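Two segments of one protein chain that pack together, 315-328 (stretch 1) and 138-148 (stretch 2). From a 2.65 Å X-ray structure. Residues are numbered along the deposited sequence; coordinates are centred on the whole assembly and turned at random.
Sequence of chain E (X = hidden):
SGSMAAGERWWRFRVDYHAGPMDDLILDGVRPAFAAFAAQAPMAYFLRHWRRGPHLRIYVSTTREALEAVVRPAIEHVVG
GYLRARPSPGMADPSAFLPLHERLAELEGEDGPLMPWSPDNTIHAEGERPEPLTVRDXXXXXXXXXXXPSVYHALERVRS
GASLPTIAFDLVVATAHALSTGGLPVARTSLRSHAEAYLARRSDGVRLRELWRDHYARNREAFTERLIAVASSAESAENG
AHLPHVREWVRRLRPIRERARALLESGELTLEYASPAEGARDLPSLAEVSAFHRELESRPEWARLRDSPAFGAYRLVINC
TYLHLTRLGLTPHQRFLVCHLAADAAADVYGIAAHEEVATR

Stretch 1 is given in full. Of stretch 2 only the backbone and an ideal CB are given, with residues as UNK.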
# COMPACT_ATOMS: atom_id res chain seq x y z
N ARG E 315 0.20 10.08 27.12
CA ARG E 315 -0.35 8.88 26.54
C ARG E 315 -0.15 7.65 27.44
O ARG E 315 -1.01 6.77 27.47
CB ARG E 315 0.19 8.57 25.11
CG ARG E 315 0.11 9.71 24.04
CD ARG E 315 -0.39 9.13 22.66
NE ARG E 315 -1.87 9.14 22.61
CZ ARG E 315 -2.63 9.88 21.79
NH1 ARG E 315 -2.09 10.60 20.80
NH2 ARG E 315 -3.95 9.83 21.91
N LEU E 316 0.93 7.58 28.19
CA LEU E 316 1.11 6.40 29.04
C LEU E 316 0.08 6.42 30.17
O LEU E 316 -0.39 5.37 30.65
CB LEU E 316 2.52 6.33 29.61
CG LEU E 316 2.77 5.06 30.42
CD1 LEU E 316 4.01 4.30 29.97
CD2 LEU E 316 2.89 5.41 31.89
N VAL E 317 -0.27 7.63 30.60
CA VAL E 317 -1.02 7.79 31.81
C VAL E 317 -2.54 7.70 31.48
O VAL E 317 -3.30 7.02 32.18
CB VAL E 317 -0.59 9.11 32.53
CG1 VAL E 317 -1.36 10.33 32.09
CG2 VAL E 317 -0.57 8.93 33.99
N ILE E 318 -2.97 8.29 30.36
CA ILE E 318 -4.33 8.03 29.89
C ILE E 318 -4.48 6.54 29.56
O ILE E 318 -5.55 5.96 29.75
CB ILE E 318 -4.71 8.90 28.66
CG1 ILE E 318 -6.22 8.85 28.42
CG2 ILE E 318 -4.05 8.40 27.43
CD1 ILE E 318 -7.00 9.89 29.25
N ASN E 319 -3.42 5.89 29.10
CA ASN E 319 -3.54 4.47 28.81
C ASN E 319 -3.64 3.63 30.06
O ASN E 319 -4.33 2.61 30.10
CB ASN E 319 -2.39 3.99 27.94
CG ASN E 319 -2.79 3.87 26.50
OD1 ASN E 319 -2.68 4.82 25.73
ND2 ASN E 319 -3.32 2.70 26.14
N CYS E 320 -2.95 4.07 31.10
CA CYS E 320 -3.04 3.41 32.38
C CYS E 320 -4.49 3.55 32.93
O CYS E 320 -5.03 2.64 33.54
CB CYS E 320 -1.99 3.99 33.35
SG CYS E 320 -0.30 3.27 33.15
N THR E 321 -5.11 4.70 32.68
CA THR E 321 -6.49 4.88 33.09
C THR E 321 -7.39 3.84 32.41
O THR E 321 -8.17 3.14 33.09
CB THR E 321 -7.01 6.27 32.76
OG1 THR E 321 -6.32 7.23 33.57
CG2 THR E 321 -8.50 6.36 33.04
N TYR E 322 -7.27 3.74 31.09
CA TYR E 322 -8.06 2.76 30.36
C TYR E 322 -7.81 1.39 30.95
O TYR E 322 -8.75 0.62 31.11
CB TYR E 322 -7.73 2.76 28.86
CG TYR E 322 -8.05 4.06 28.13
CD1 TYR E 322 -9.00 4.96 28.63
CD2 TYR E 322 -7.41 4.38 26.94
CE1 TYR E 322 -9.28 6.14 27.96
CE2 TYR E 322 -7.69 5.53 26.25
CZ TYR E 322 -8.63 6.42 26.76
OH TYR E 322 -8.88 7.60 26.08
N LEU E 323 -6.57 1.08 31.32
CA LEU E 323 -6.24 -0.24 31.84
C LEU E 323 -6.89 -0.49 33.22
O LEU E 323 -7.21 -1.65 33.58
CB LEU E 323 -4.72 -0.43 31.92
CG LEU E 323 -3.87 -0.77 30.68
CD1 LEU E 323 -2.42 -0.82 31.08
CD2 LEU E 323 -4.24 -2.11 30.07
N HIS E 324 -7.10 0.60 33.97
CA HIS E 324 -7.80 0.58 35.25
C HIS E 324 -9.27 0.22 35.01
O HIS E 324 -9.79 -0.71 35.61
CB HIS E 324 -7.68 1.95 35.92
CG HIS E 324 -8.33 2.07 37.27
ND1 HIS E 324 -8.04 1.22 38.32
CD2 HIS E 324 -9.22 2.97 37.76
CE1 HIS E 324 -8.72 1.59 39.39
NE2 HIS E 324 -9.44 2.66 39.08
N LEU E 325 -9.93 0.97 34.13
CA LEU E 325 -11.34 0.75 33.81
C LEU E 325 -11.58 -0.70 33.38
O LEU E 325 -12.57 -1.30 33.79
CB LEU E 325 -11.81 1.72 32.72
CG LEU E 325 -11.54 3.20 32.96
CD1 LEU E 325 -11.97 4.07 31.80
CD2 LEU E 325 -12.15 3.69 34.26
N THR E 326 -10.69 -1.29 32.59
CA THR E 326 -10.83 -2.71 32.28
C THR E 326 -10.75 -3.54 33.57
O THR E 326 -11.38 -4.59 33.70
CB THR E 326 -9.76 -3.19 31.23
OG1 THR E 326 -10.21 -2.88 29.91
CG2 THR E 326 -9.51 -4.71 31.32
N ARG E 327 -10.00 -3.06 34.55
CA ARG E 327 -9.88 -3.79 35.82
C ARG E 327 -11.17 -3.64 36.64
O ARG E 327 -11.46 -4.46 37.51
CB ARG E 327 -8.68 -3.29 36.61
CG ARG E 327 -8.07 -4.28 37.55
CD ARG E 327 -6.93 -3.58 38.26
NE ARG E 327 -6.40 -4.35 39.37
CZ ARG E 327 -5.75 -3.79 40.39
NH1 ARG E 327 -5.57 -2.47 40.41
NH2 ARG E 327 -5.28 -4.54 41.38
N LEU E 328 -11.92 -2.57 36.37
CA LEU E 328 -13.20 -2.32 37.04
C LEU E 328 -14.35 -3.14 36.43
O LEU E 328 -15.42 -3.24 37.03
CB LEU E 328 -13.56 -0.83 36.98
CG LEU E 328 -12.61 0.19 37.61
CD1 LEU E 328 -13.22 1.59 37.56
CD2 LEU E 328 -12.26 -0.18 39.03
N UNK E 138 7.59 -2.81 35.11
CA UNK E 138 7.90 -2.40 36.46
C UNK E 138 7.05 -1.18 36.81
O UNK E 138 6.47 -1.10 37.90
CB UNK E 138 9.39 -2.10 36.61
N UNK E 139 6.94 -0.25 35.87
CA UNK E 139 6.10 0.92 36.05
C UNK E 139 4.61 0.53 36.15
O UNK E 139 3.86 1.06 36.98
CB UNK E 139 6.32 1.90 34.90
N UNK E 140 4.20 -0.42 35.31
CA UNK E 140 2.81 -0.89 35.27
C UNK E 140 2.40 -1.51 36.60
O UNK E 140 1.38 -1.14 37.18
CB UNK E 140 2.62 -1.91 34.14
N UNK E 141 3.23 -2.45 37.07
CA UNK E 141 3.05 -3.10 38.36
C UNK E 141 2.90 -2.08 39.49
O UNK E 141 2.00 -2.21 40.32
CB UNK E 141 4.23 -4.03 38.65
N UNK E 142 3.77 -1.07 39.54
CA UNK E 142 3.66 -0.03 40.55
C UNK E 142 2.31 0.65 40.43
O UNK E 142 1.62 0.87 41.43
CB UNK E 142 4.79 0.99 40.41
N UNK E 143 1.95 0.98 39.20
CA UNK E 143 0.68 1.64 38.96
C UNK E 143 -0.51 0.81 39.46
O UNK E 143 -1.43 1.34 40.06
CB UNK E 143 0.52 1.93 37.47
N UNK E 144 -0.49 -0.49 39.20
CA UNK E 144 -1.62 -1.32 39.54
C UNK E 144 -1.75 -1.36 41.05
O UNK E 144 -2.84 -1.17 41.60
CB UNK E 144 -1.47 -2.73 38.96
N UNK E 145 -0.62 -1.56 41.72
CA UNK E 145 -0.58 -1.57 43.18
C UNK E 145 -1.07 -0.24 43.77
O UNK E 145 -1.89 -0.21 44.68
CB UNK E 145 0.84 -1.86 43.66
N UNK E 146 -0.59 0.87 43.24
CA UNK E 146 -0.92 2.14 43.83
C UNK E 146 -2.41 2.47 43.65
O UNK E 146 -2.97 3.24 44.43
CB UNK E 146 -0.05 3.24 43.22
N UNK E 147 -3.04 1.86 42.64
CA UNK E 147 -4.44 2.17 42.30
C UNK E 147 -5.46 1.15 42.83
O UNK E 147 -6.67 1.31 42.62
CB UNK E 147 -4.58 2.26 40.78
N UNK E 148 -4.99 0.12 43.52
CA UNK E 148 -5.90 -0.86 44.08
C UNK E 148 -7.02 -0.32 45.02
O UNK E 148 -8.18 -0.74 44.90
CB UNK E 148 -5.06 -1.88 44.85

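The two helices cross at 54° between their N-to-C directions, with axes 11.1 Å apart at closest approach. That gap leaves room for sizeable side chains between them, and a helical repeat brings positions 139, 140, 143, 144, 147 and 148 into contact with stretch 1.

Position 138 is out of reach of stretch 1, which therefore sets no demand on it; the residue is Val138.

At position 139 the CA-to-CB bond points toward stretch 1, yet nothing lies within 5.5 Å of the ideal CB. The nearest offering is the apolar end of Leu316, so a long aliphatic residue such as leucine, isoleucine or methionine would suit. It is Leu139, with chi1 t and chi2 p, and its CD2 lies 3.7 Å from CD2 of Leu316.

Position 140 points sideways, and its ideal CB too has nothing near. A side chain that bends back would find the sulfur of Cys320 and the methyls of Leu323, again favouring leucine or methionine. Leu140 does this: its CD1 sits 4.0 Å from SG of Cys320 and 3.9 Å from CD1 of Leu323, one methyl touching both residues.

Positions 141 and 142 are out of reach; they hold Ala141 and Asp142.

Position 143 points toward stretch 1 where the backbones are close, its CA 7.8 Å from that of Cys320. The ideal CB is 4.6 Å from Cys320 SG, and beyond lies CB of His324. A flat aromatic or a long aliphatic chain could fill this space. Phe143, chi1 t, lays one ring face against Cys320: CB of Cys320 is 3.8 Å from the centroid of the Phe143 ring in a CH-pi contact, and its SG is 4.2 Å from that centroid. The ring edge meets His324, with CZ of Phe143 4.3 Å from CB of His324.

Position 144 points sideways, its ideal CB 4.4 Å from NH1 of Arg327. The nearest atoms of Leu323 lie about 8 Å from that CB, too far for a leucine; an aromatic ring, or at a stretch methionine, could get there, and a polar tip would find O of Leu323 nearby. Tyr144, chi1 m, brings its OH to 3.3 Å from CB of Leu323; a water hydrogen-bonded to that OH donates to O of Leu323. Its backbone serves as well, since NH1 of Arg327 donates to O of Tyr144 at 3.2 Å.

Positions 145 and 146 point away, and stretch 1 asks nothing of Ala145 and Asp146.

Position 147 points toward His324 and Arg327, its ideal CB 4.4 Å from ND1 of His324 and 4.9 Å from NH1 of Arg327. A compact residue, perhaps polar, would fit. In Thr147, chi1 p, OG1 turns to its own helix and donates to O of Phe143 at 2.6 Å, while CB rests 4.3 Å from ND1 of His324.

Position 148 points away, yet NH2 of Arg327 comes within 4.4 Å of its ideal CB. An acceptor is wanted: serine, threonine, aspartate or asparagine. It is Thr148, whose OG1 accepts from NH2 of Arg327 at 3.2 Å and donates to O of Tyr144 at 3.1 Å.

Stretch 2, residues 138-148: VLLADFYADTT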
# COMPACT_ATOMS: atom_id res chain seq x y z
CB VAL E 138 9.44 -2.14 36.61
CG1 VAL E 138 9.75 -1.04 37.63
CG2 VAL E 138 10.17 -3.42 36.99
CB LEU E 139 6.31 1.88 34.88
CG LEU E 139 5.68 3.25 35.05
CD1 LEU E 139 6.34 3.92 36.22
CD2 LEU E 139 5.77 4.10 33.77
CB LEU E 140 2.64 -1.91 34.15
CG LEU E 140 1.31 -1.90 33.41
CD1 LEU E 140 1.05 -0.51 32.83
CD2 LEU E 140 1.33 -2.95 32.31
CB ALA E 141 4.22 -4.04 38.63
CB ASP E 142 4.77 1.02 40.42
CG ASP E 142 6.11 0.57 41.02
OD1 ASP E 142 6.26 -0.62 41.41
OD2 ASP E 142 7.03 1.43 41.06
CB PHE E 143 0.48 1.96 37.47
CG PHE E 143 -0.93 2.35 37.14
CD1 PHE E 143 -1.38 3.64 37.38
CD2 PHE E 143 -1.83 1.40 36.64
CE1 PHE E 143 -2.69 4.01 37.10
CE2 PHE E 143 -3.14 1.74 36.36
CZ PHE E 143 -3.58 3.06 36.60
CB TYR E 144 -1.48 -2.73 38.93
CG TYR E 144 -1.96 -2.82 37.49
CD1 TYR E 144 -3.15 -2.22 37.11
CD2 TYR E 144 -1.23 -3.49 36.50
CE1 TYR E 144 -3.60 -2.29 35.80
CE2 TYR E 144 -1.68 -3.55 35.19
CZ TYR E 144 -2.88 -2.95 34.85
OH TYR E 144 -3.38 -2.97 33.55
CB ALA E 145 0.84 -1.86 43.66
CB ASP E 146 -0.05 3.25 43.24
CG ASP E 146 1.43 3.03 43.51
OD1 ASP E 146 1.76 2.30 44.48
OD2 ASP E 146 2.27 3.57 42.76
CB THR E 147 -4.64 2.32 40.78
OG1 THR E 147 -3.99 1.24 40.10
CG2 THR E 147 -4.09 3.63 40.29
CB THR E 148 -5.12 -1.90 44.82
OG1 THR E 148 -4.40 -2.69 43.86
CG2 THR E 148 -6.04 -2.79 45.60
O HOH W 1 -6.08 -4.28 33.37
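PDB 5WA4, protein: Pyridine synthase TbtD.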